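Local atomic coordinates of transcriptional activator TenA-1 (Sulfolobus solfataricus P2, PDB entry 2QZC), a protein that probably acts as a TenA-like thiaminase that hydrolyses thiamine or related pyrimidine compounds. Residues Asp39-Tyr44 / Asn153-Thr158; Thr106-Asn109 / Tyr115-His118. All coordinates share one frame; numbering follows the deposited sequence.

How the contacts relate
Both contacts belong to the all-helical, heme oxygenase-like fold of the TenA family, and their centres lie about 20 Å apart. Contact 2 is nested in the sequence between the two segments of contact 1. The order along the chain is 39-44, 106-109, 115-118 and 153-158. Contact 1 joins the start of helix 38-63 to the start of helix 154-164, across 109 residues of chain. Contact 2 is local and folds the loop before helix 110-125 against that same helix. Helix 38-63 carries 39-44 and, farther along, lines contact 2. The two meet where Tyr-43 OH lies 3.0 Å from Asn-109 ND2, probably a hydrogen bond.

Contact 1: Asp39-Tyr44 / Asn153-Thr158; sequences DIFRYY and NEVYKT
Phe-41 and Tyr-156 form a T-shaped, edge-to-face aromatic pair between helices 38-63 and 154-164 of the heme oxygenase-like fold. Phe-41 offers the face and Tyr-156 the edge. The ring planes stand 77° apart and the centroids 5.0 Å. Tyr-156 CE1 sits over one face of Phe-41, toward the rim, 3.5 Å from Phe-41 CG. The Phe-41 ring reaches across because its CG lies anti to the backbone N (chi1 -173°). Tyr-156 CG is anti to the carbonyl carbon, beside the backbone N (chi1 -49°), which carries CE1 to the phenylalanine. The phenol end runs past the Phe-41 ring, with Tyr-156 OH 3.7 Å from Phe-41 CB. That hydroxyl is hydrogen-bonded to the backbone oxygen of Leu-36, just before helix 38-63. Met-31 of helix 26-32 touches both side chains, and Leu-92 of helix 85-95 packs on Val-155. Asn-153 is the N-cap of helix 154-164. Its OD1 accepts from Tyr-156 N at 3.1 Å and also lies above one face of the Tyr-156 ring, near the rim. Beside the aromatic pair, one branch of Val-155 completes the apolar contact: CG1 meets Phe-41 CE2 at 3.5 Å.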
ATOM      1  N   ASP A  39       8.859  21.038  25.139  1.00 19.78           N
ATOM      2  CA  ASP A  39       9.791  21.353  24.022  0.50 20.21           C
ATOM      3  C   ASP A  39      10.490  20.079  23.505  1.00 19.93           C
ATOM      4  O   ASP A  39      10.774  19.973  22.293  1.00 20.17           O
ATOM      5  CB  ASP A  39      10.847  22.440  24.347  0.50 20.33           C
ATOM      6  CG  ASP A  39      11.947  21.973  25.327  0.50 21.44           C
ATOM      7  OD1 ASP A  39      11.614  21.612  26.475  0.50 24.27           O
ATOM      8  OD2 ASP A  39      13.155  21.997  24.975  0.50 23.32           O
ATOM      9  N   ILE A  40      10.778  19.143  24.417  1.00 17.50           N
ATOM     10  CA  ILE A  40      11.400  17.872  24.028  0.50 16.02           C
ATOM     11  C   ILE A  40      10.369  17.036  23.305  1.00 18.04           C
ATOM     12  O   ILE A  40      10.686  16.398  22.272  1.00 17.31           O
ATOM     13  CB  ILE A  40      12.044  17.151  25.213  0.50 16.91           C
ATOM     14  CG1 ILE A  40      13.294  17.943  25.627  0.50 18.18           C
ATOM     15  CG2 ILE A  40      12.408  15.692  24.865  0.50 15.98           C
ATOM     16  CD1 ILE A  40      14.005  17.408  26.850  0.50 19.78           C
ATOM     17  N   PHE A  41       9.134  16.995  23.810  1.00 16.70           N
ATOM     18  CA  PHE A  41       8.101  16.230  23.114  1.00 16.58           C
ATOM     19  C   PHE A  41       7.831  16.790  21.723  1.00 17.11           C
ATOM     20  O   PHE A  41       7.614  16.025  20.760  1.00 17.14           O
ATOM     21  CB  PHE A  41       6.797  16.219  23.913  1.00 18.22           C
ATOM     22  CG  PHE A  41       5.749  15.307  23.328  1.00 18.26           C
ATOM     23  CD1 PHE A  41       5.948  13.932  23.335  1.00 19.01           C
ATOM     24  CD2 PHE A  41       4.545  15.810  22.874  1.00 20.07           C
ATOM     25  CE1 PHE A  41       4.987  13.083  22.828  1.00 18.73           C
ATOM     26  CE2 PHE A  41       3.582  14.947  22.377  1.00 22.34           C
ATOM     27  CZ  PHE A  41       3.809  13.591  22.386  1.00 19.44           C
ATOM     28  N   ARG A  42       7.889  18.115  21.561  1.00 17.21           N
ATOM     29  CA  ARG A  42       7.690  18.746  20.265  1.00 18.18           C
ATOM     30  C   ARG A  42       8.791  18.312  19.293  1.00 17.67           C
ATOM     31  O   ARG A  42       8.498  17.939  18.155  1.00 16.84           O
ATOM     32  CB  ARG A  42       7.664  20.264  20.400  1.00 18.77           C
ATOM     33  CG  ARG A  42       7.368  20.951  19.136  1.00 18.99           C
ATOM     34  CD  ARG A  42       7.273  22.482  19.277  1.00 23.16           C
ATOM     35  NE  ARG A  42       6.997  23.079  17.969  1.00 24.72           N
ATOM     36  CZ  ARG A  42       7.918  23.482  17.091  1.00 21.67           C
ATOM     37  NH1 ARG A  42       9.216  23.397  17.340  1.00 24.67           N
ATOM     38  NH2 ARG A  42       7.517  23.992  15.931  1.00 27.24           N
ATOM     39  N   TYR A  43      10.035  18.331  19.758  1.00 16.27           N
ATOM     40  CA  TYR A  43      11.192  17.904  18.953  1.00 16.28           C
ATOM     41  C   TYR A  43      10.932  16.457  18.482  1.00 16.14           C
ATOM     42  O   TYR A  43      11.113  16.113  17.272  1.00 15.05           O
ATOM     43  CB  TYR A  43      12.461  17.934  19.792  1.00 17.26           C
ATOM     44  CG  TYR A  43      13.679  17.378  19.105  1.00 15.84           C
ATOM     45  CD1 TYR A  43      13.903  16.008  19.034  1.00 14.94           C
ATOM     46  CD2 TYR A  43      14.607  18.220  18.486  1.00 15.31           C
ATOM     47  CE1 TYR A  43      15.015  15.504  18.405  1.00 15.64           C
ATOM     48  CE2 TYR A  43      15.748  17.715  17.847  1.00 15.68           C
ATOM     49  CZ  TYR A  43      15.932  16.334  17.803  1.00 15.69           C
ATOM     50  OH  TYR A  43      17.038  15.805  17.181  1.00 16.15           O
ATOM     51  N   TYR A  44      10.532  15.602  19.430  1.00 14.92           N
ATOM     52  CA  TYR A  44      10.227  14.182  19.146  1.00 14.98           C
ATOM     53  C   TYR A  44       9.145  14.054  18.072  1.00 14.34           C
ATOM     54  O   TYR A  44       9.249  13.263  17.105  1.00 15.40           O
ATOM     55  CB  TYR A  44       9.806  13.424  20.440  1.00 16.01           C
ATOM     56  CG  TYR A  44       9.052  12.146  20.154  1.00 15.42           C
ATOM     57  CD1 TYR A  44       9.725  11.000  19.720  1.00 16.98           C
ATOM     58  CD2 TYR A  44       7.672  12.098  20.284  1.00 15.79           C
ATOM     59  CE1 TYR A  44       9.003   9.853  19.397  1.00 15.69           C
ATOM     60  CE2 TYR A  44       6.957  10.951  19.996  1.00 16.53           C
ATOM     61  CZ  TYR A  44       7.629   9.838  19.542  1.00 18.30           C
ATOM     62  OH  TYR A  44       6.894   8.710  19.214  1.00 19.71           O
ATOM     63  N   ASN A 153      -0.796  13.857  32.519  1.00 16.90           N
ATOM     64  CA  ASN A 153      -0.561  14.924  31.551  1.00 16.45           C
ATOM     65  C   ASN A 153      -1.494  14.771  30.359  1.00 17.49           C
ATOM     66  O   ASN A 153      -1.500  13.700  29.718  1.00 18.69           O
ATOM     67  CB  ASN A 153       0.896  14.842  31.103  1.00 16.50           C
ATOM     68  CG  ASN A 153       1.287  16.004  30.260  1.00 19.78           C
ATOM     69  OD1 ASN A 153       0.928  16.066  29.083  1.00 19.08           O
ATOM     70  ND2 ASN A 153       2.014  16.936  30.835  1.00 17.58           N
ATOM     71  N   GLU A 154      -2.223  15.830  30.022  1.00 17.23           N
ATOM     72  CA  GLU A 154      -3.205  15.740  28.952  1.00 17.27           C
ATOM     73  C   GLU A 154      -2.581  15.468  27.562  1.00 18.34           C
ATOM     74  O   GLU A 154      -3.148  14.703  26.772  1.00 19.96           O
ATOM     75  CB  GLU A 154      -4.078  16.994  28.924  1.00 20.07           C
ATOM     76  CG  GLU A 154      -5.207  17.002  27.881  1.00 22.45           C
ATOM     77  CD  GLU A 154      -6.262  15.893  27.985  1.00 33.45           C
ATOM     78  OE1 GLU A 154      -6.315  15.063  28.928  1.00 29.49           O
ATOM     79  OE2 GLU A 154      -7.108  15.853  27.060  1.00 42.71           O
ATOM     80  N   VAL A 155      -1.454  16.105  27.268  1.00 16.97           N
ATOM     81  CA  VAL A 155      -0.751  15.884  25.979  1.00 17.25           C
ATOM     82  C   VAL A 155      -0.293  14.436  25.874  1.00 17.55           C
ATOM     83  O   VAL A 155      -0.551  13.776  24.855  1.00 17.11           O
ATOM     84  CB  VAL A 155       0.419  16.862  25.804  1.00 16.58           C
ATOM     85  CG1 VAL A 155       1.317  16.443  24.631  1.00 18.98           C
ATOM     86  CG2 VAL A 155      -0.116  18.256  25.578  1.00 20.89           C
ATOM     87  N   TYR A 156       0.346  13.911  26.922  1.00 17.92           N
ATOM     88  CA  TYR A 156       0.829  12.516  26.895  1.00 16.65           C
ATOM     89  C   TYR A 156      -0.252  11.481  26.899  1.00 17.84           C
ATOM     90  O   TYR A 156      -0.175  10.491  26.168  1.00 17.48           O
ATOM     91  CB  TYR A 156       1.949  12.265  27.941  1.00 16.91           C
ATOM     92  CG  TYR A 156       3.026  13.315  27.861  1.00 16.91           C
ATOM     93  CD1 TYR A 156       3.507  13.775  26.621  1.00 18.17           C
ATOM     94  CD2 TYR A 156       3.576  13.882  29.002  1.00 16.53           C
ATOM     95  CE1 TYR A 156       4.447  14.748  26.531  1.00 18.43           C
ATOM     96  CE2 TYR A 156       4.539  14.889  28.904  1.00 18.61           C
ATOM     97  CZ  TYR A 156       4.968  15.323  27.658  1.00 19.77           C
ATOM     98  OH  TYR A 156       5.906  16.293  27.491  1.00 20.62           O
ATOM     99  N   LYS A 157      -1.332  11.725  27.635  1.00 18.02           N
ATOM    100  CA  LYS A 157      -2.491  10.846  27.603  1.00 18.71           C
ATOM    101  C   LYS A 157      -3.109  10.838  26.188  1.00 17.99           C
ATOM    102  O   LYS A 157      -3.506   9.792  25.672  1.00 19.90           O
ATOM    103  CB  LYS A 157      -3.529  11.308  28.667  1.00 19.99           C
ATOM    104  CG  LYS A 157      -4.735  10.416  28.789  1.00 27.75           C
ATOM    105  CD  LYS A 157      -5.771  10.930  29.827  1.00 26.47           C
ATOM    106  CE  LYS A 157      -5.290  10.859  31.225  1.00 35.17           C
ATOM    107  NZ  LYS A 157      -5.007   9.478  31.732  1.00 33.49           N
ATOM    108  N   THR A 158      -3.203  12.012  25.576  1.00 17.94           N
ATOM    109  CA  THR A 158      -3.749  12.124  24.204  1.00 17.46           C
ATOM    110  C   THR A 158      -2.897  11.341  23.203  1.00 18.91           C
ATOM    111  O   THR A 158      -3.435  10.577  22.391  1.00 19.84           O
ATOM    112  CB  THR A 158      -3.853  13.586  23.749  1.00 20.42           C
ATOM    113  OG1 THR A 158      -4.752  14.302  24.622  1.00 22.36           O
ATOM    114  CG2 THR A 158      -4.391  13.694  22.306  1.00 21.82           C
TER

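Contact 2: Thr106-Asn109 / Tyr115-His118; sequences TGYN and YTRH
Tyr-108 reaches from the loop between two helices to Thr-116 and Arg-117 on helix 110-125. The segment begins at Thr-106, the first residue to leave the helical conformation after helix 100-105. Thr-106 OG1 still bonds back to the Val-102 backbone oxygen, and its own backbone oxygen accepts from Lys-50. The Gly-107 oxygen takes a bond from Gln-47.

Tyr-108 makes the contact with the following helix, and its ring extends toward the second turn of that helix. Its backbone is hydrogen-bonded to that of the C-terminal Tyr-214. Arg-117 has two conformers, and what follows holds for the one described and is doubtful for the other. It bends at chi2 (55°), bringing NH1 back toward the phenol. Arg-117 NH1 gives a weak hydrogen bond to Tyr-108 OH at 3.4 Å, with an N-H...O angle of 156°. The hydroxyl meets the edge of the guanidinium, close to its plane. The two flat groups are steeply turned, 79° apart. The same NH1 donates to Thr-116 OG1 at 3.2 Å, again near the guanidinium plane. One nitrogen thus bridges the two hydroxyl oxygens. Thr-116 OG1 also approaches Tyr-108 CE2, at 4.1 Å. Thr-116 OG1 bonds as well to the backbone oxygens of Tyr-113 and Asn-112. The stronger partner of Tyr-108 OH is Asp-54 OD2, a hydrogen bond that ties the ring to helix 38-63.

Asn-109 then N-caps helix 110-125, with OD1 accepting from Asn-112 N. The loop thus leads into helix 110-125 and packs on its second turn. Helix 38-63 lies beside it, with Tyr-51 and Asp-54 touching Thr-116. Helix 186-208 also borders it, with Ala-205 against Asn-109 and Ser-195 against Tyr-115.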
ATOM      1  N   THR A 106      12.282  20.635   8.616  1.00 19.59           N
ATOM      2  CA  THR A 106      13.222  20.208   9.673  1.00 17.95           C
ATOM      3  C   THR A 106      13.992  18.998   9.129  1.00 16.81           C
ATOM      4  O   THR A 106      13.430  18.153   8.457  1.00 18.08           O
ATOM      5  CB  THR A 106      12.492  19.827  10.955  1.00 18.46           C
ATOM      6  OG1 THR A 106      11.739  20.973  11.403  1.00 19.65           O
ATOM      7  CG2 THR A 106      13.477  19.442  12.071  1.00 17.03           C
ATOM      8  N   GLY A 107      15.292  18.970   9.364  1.00 17.08           N
ATOM      9  CA  GLY A 107      16.082  17.827   8.925  1.00 16.74           C
ATOM     10  C   GLY A 107      15.906  16.641   9.853  1.00 16.36           C
ATOM     11  O   GLY A 107      15.251  16.709  10.899  1.00 16.60           O
ATOM     12  N   TYR A 108      16.461  15.520   9.449  1.00 13.85           N
ATOM     13  CA  TYR A 108      16.502  14.358  10.306  1.00 12.87           C
ATOM     14  C   TYR A 108      17.680  14.488  11.285  1.00 14.62           C
ATOM     15  O   TYR A 108      18.727  15.012  10.920  1.00 15.55           O
ATOM     16  CB  TYR A 108      16.821  13.096   9.513  1.00 13.38           C
ATOM     17  CG  TYR A 108      15.833  12.638   8.450  1.00 13.60           C
ATOM     18  CD1 TYR A 108      15.970  13.080   7.146  1.00 14.75           C
ATOM     19  CD2 TYR A 108      14.819  11.747   8.733  1.00 14.24           C
ATOM     20  CE1 TYR A 108      15.133  12.625   6.145  1.00 15.18           C
ATOM     21  CE2 TYR A 108      13.951  11.296   7.749  1.00 13.32           C
ATOM     22  CZ  TYR A 108      14.125  11.727   6.455  1.00 16.44           C
ATOM     23  OH  TYR A 108      13.309  11.288   5.431  1.00 18.96           O
ATOM     24  N   ASN A 109      17.520  13.997  12.511  1.00 14.26           N
ATOM     25  CA  ASN A 109      18.708  13.738  13.313  1.00 14.71           C
ATOM     26  C   ASN A 109      19.381  12.432  12.790  1.00 14.35           C
ATOM     27  O   ASN A 109      18.818  11.691  11.962  1.00 14.23           O
ATOM     28  CB  ASN A 109      18.449  13.747  14.806  1.00 14.60           C
ATOM     29  CG  ASN A 109      17.522  12.654  15.307  1.00 15.97           C
ATOM     30  OD1 ASN A 109      17.523  11.539  14.798  1.00 15.79           O
ATOM     31  ND2 ASN A 109      16.725  12.984  16.348  1.00 14.90           N
ATOM     32  N   TYR A 115      17.732   5.055  10.928  1.00 12.73           N
ATOM     33  CA  TYR A 115      16.617   4.147  11.188  1.00 13.24           C
ATOM     34  C   TYR A 115      15.717   4.044   9.952  1.00 13.14           C
ATOM     35  O   TYR A 115      15.335   2.929   9.502  1.00 13.28           O
ATOM     36  CB  TYR A 115      15.859   4.594  12.414  1.00 13.69           C
ATOM     37  CG  TYR A 115      14.842   3.633  13.023  1.00 13.23           C
ATOM     38  CD1 TYR A 115      14.636   2.322  12.580  1.00 13.99           C
ATOM     39  CD2 TYR A 115      14.163   4.038  14.177  1.00 15.03           C
ATOM     40  CE1 TYR A 115      13.722   1.468  13.199  1.00 13.50           C
ATOM     41  CE2 TYR A 115      13.271   3.171  14.818  1.00 14.86           C
ATOM     42  CZ  TYR A 115      13.051   1.881  14.326  1.00 14.31           C
ATOM     43  OH  TYR A 115      12.146   1.055  14.963  1.00 16.62           O
ATOM     44  N   THR A 116      15.391   5.208   9.396  1.00 12.76           N
ATOM     45  CA  THR A 116      14.583   5.176   8.165  1.00 12.43           C
ATOM     46  C   THR A 116      15.312   4.452   7.030  1.00 12.64           C
ATOM     47  O   THR A 116      14.701   3.683   6.298  1.00 13.67           O
ATOM     48  CB  THR A 116      14.104   6.575   7.757  1.00 14.13           C
ATOM     49  OG1 THR A 116      15.236   7.402   7.465  1.00 15.19           O
ATOM     50  CG2 THR A 116      13.186   7.197   8.813  1.00 15.36           C
ATOM     51  N   ARG A 117      16.620   4.709   6.851  1.00 11.77           N
ATOM     52  CA  ARG A 117      17.360   4.020   5.795  0.50 11.40           C
ATOM     53  C   ARG A 117      17.456   2.514   6.027  1.00 12.87           C
ATOM     54  O   ARG A 117      17.490   1.719   5.061  1.00 13.39           O
ATOM     55  CB  ARG A 117      18.714   4.697   5.507  0.50 12.28           C
ATOM     56  CG  ARG A 117      18.628   5.834   4.520  0.50 11.03           C
ATOM     57  CD  ARG A 117      17.639   6.914   4.874  0.50 16.06           C
ATOM     58  NE  ARG A 117      17.625   7.977   3.876  0.50  9.65           N
ATOM     59  CZ  ARG A 117      16.697   8.928   3.813  0.50 14.22           C
ATOM     60  NH1 ARG A 117      15.706   8.994   4.683  0.50 16.40           N
ATOM     61  NH2 ARG A 117      16.816   9.852   2.882  0.50 12.92           N
ATOM     62  N   HIS A 118      17.490   2.104   7.290  1.00 11.66           N
ATOM     63  CA  HIS A 118      17.450   0.669   7.702  1.00 12.69           C
ATOM     64  C   HIS A 118      16.142   0.018   7.197  1.00 13.23           C
ATOM     65  O   HIS A 118      16.151  -1.046   6.582  1.00 13.06           O
ATOM     66  CB  HIS A 118      17.567   0.642   9.238  1.00 13.65           C
ATOM     67  CG  HIS A 118      17.266  -0.660   9.926  1.00 13.83           C
ATOM     68  ND1 HIS A 118      18.117  -1.749   9.920  1.00 13.54           N
ATOM     69  CD2 HIS A 118      16.246  -0.975  10.762  1.00 14.23           C
ATOM     70  CE1 HIS A 118      17.612  -2.673  10.724  1.00 13.78           C
ATOM     71  NE2 HIS A 118      16.493  -2.226  11.252  1.00 13.15           N
TER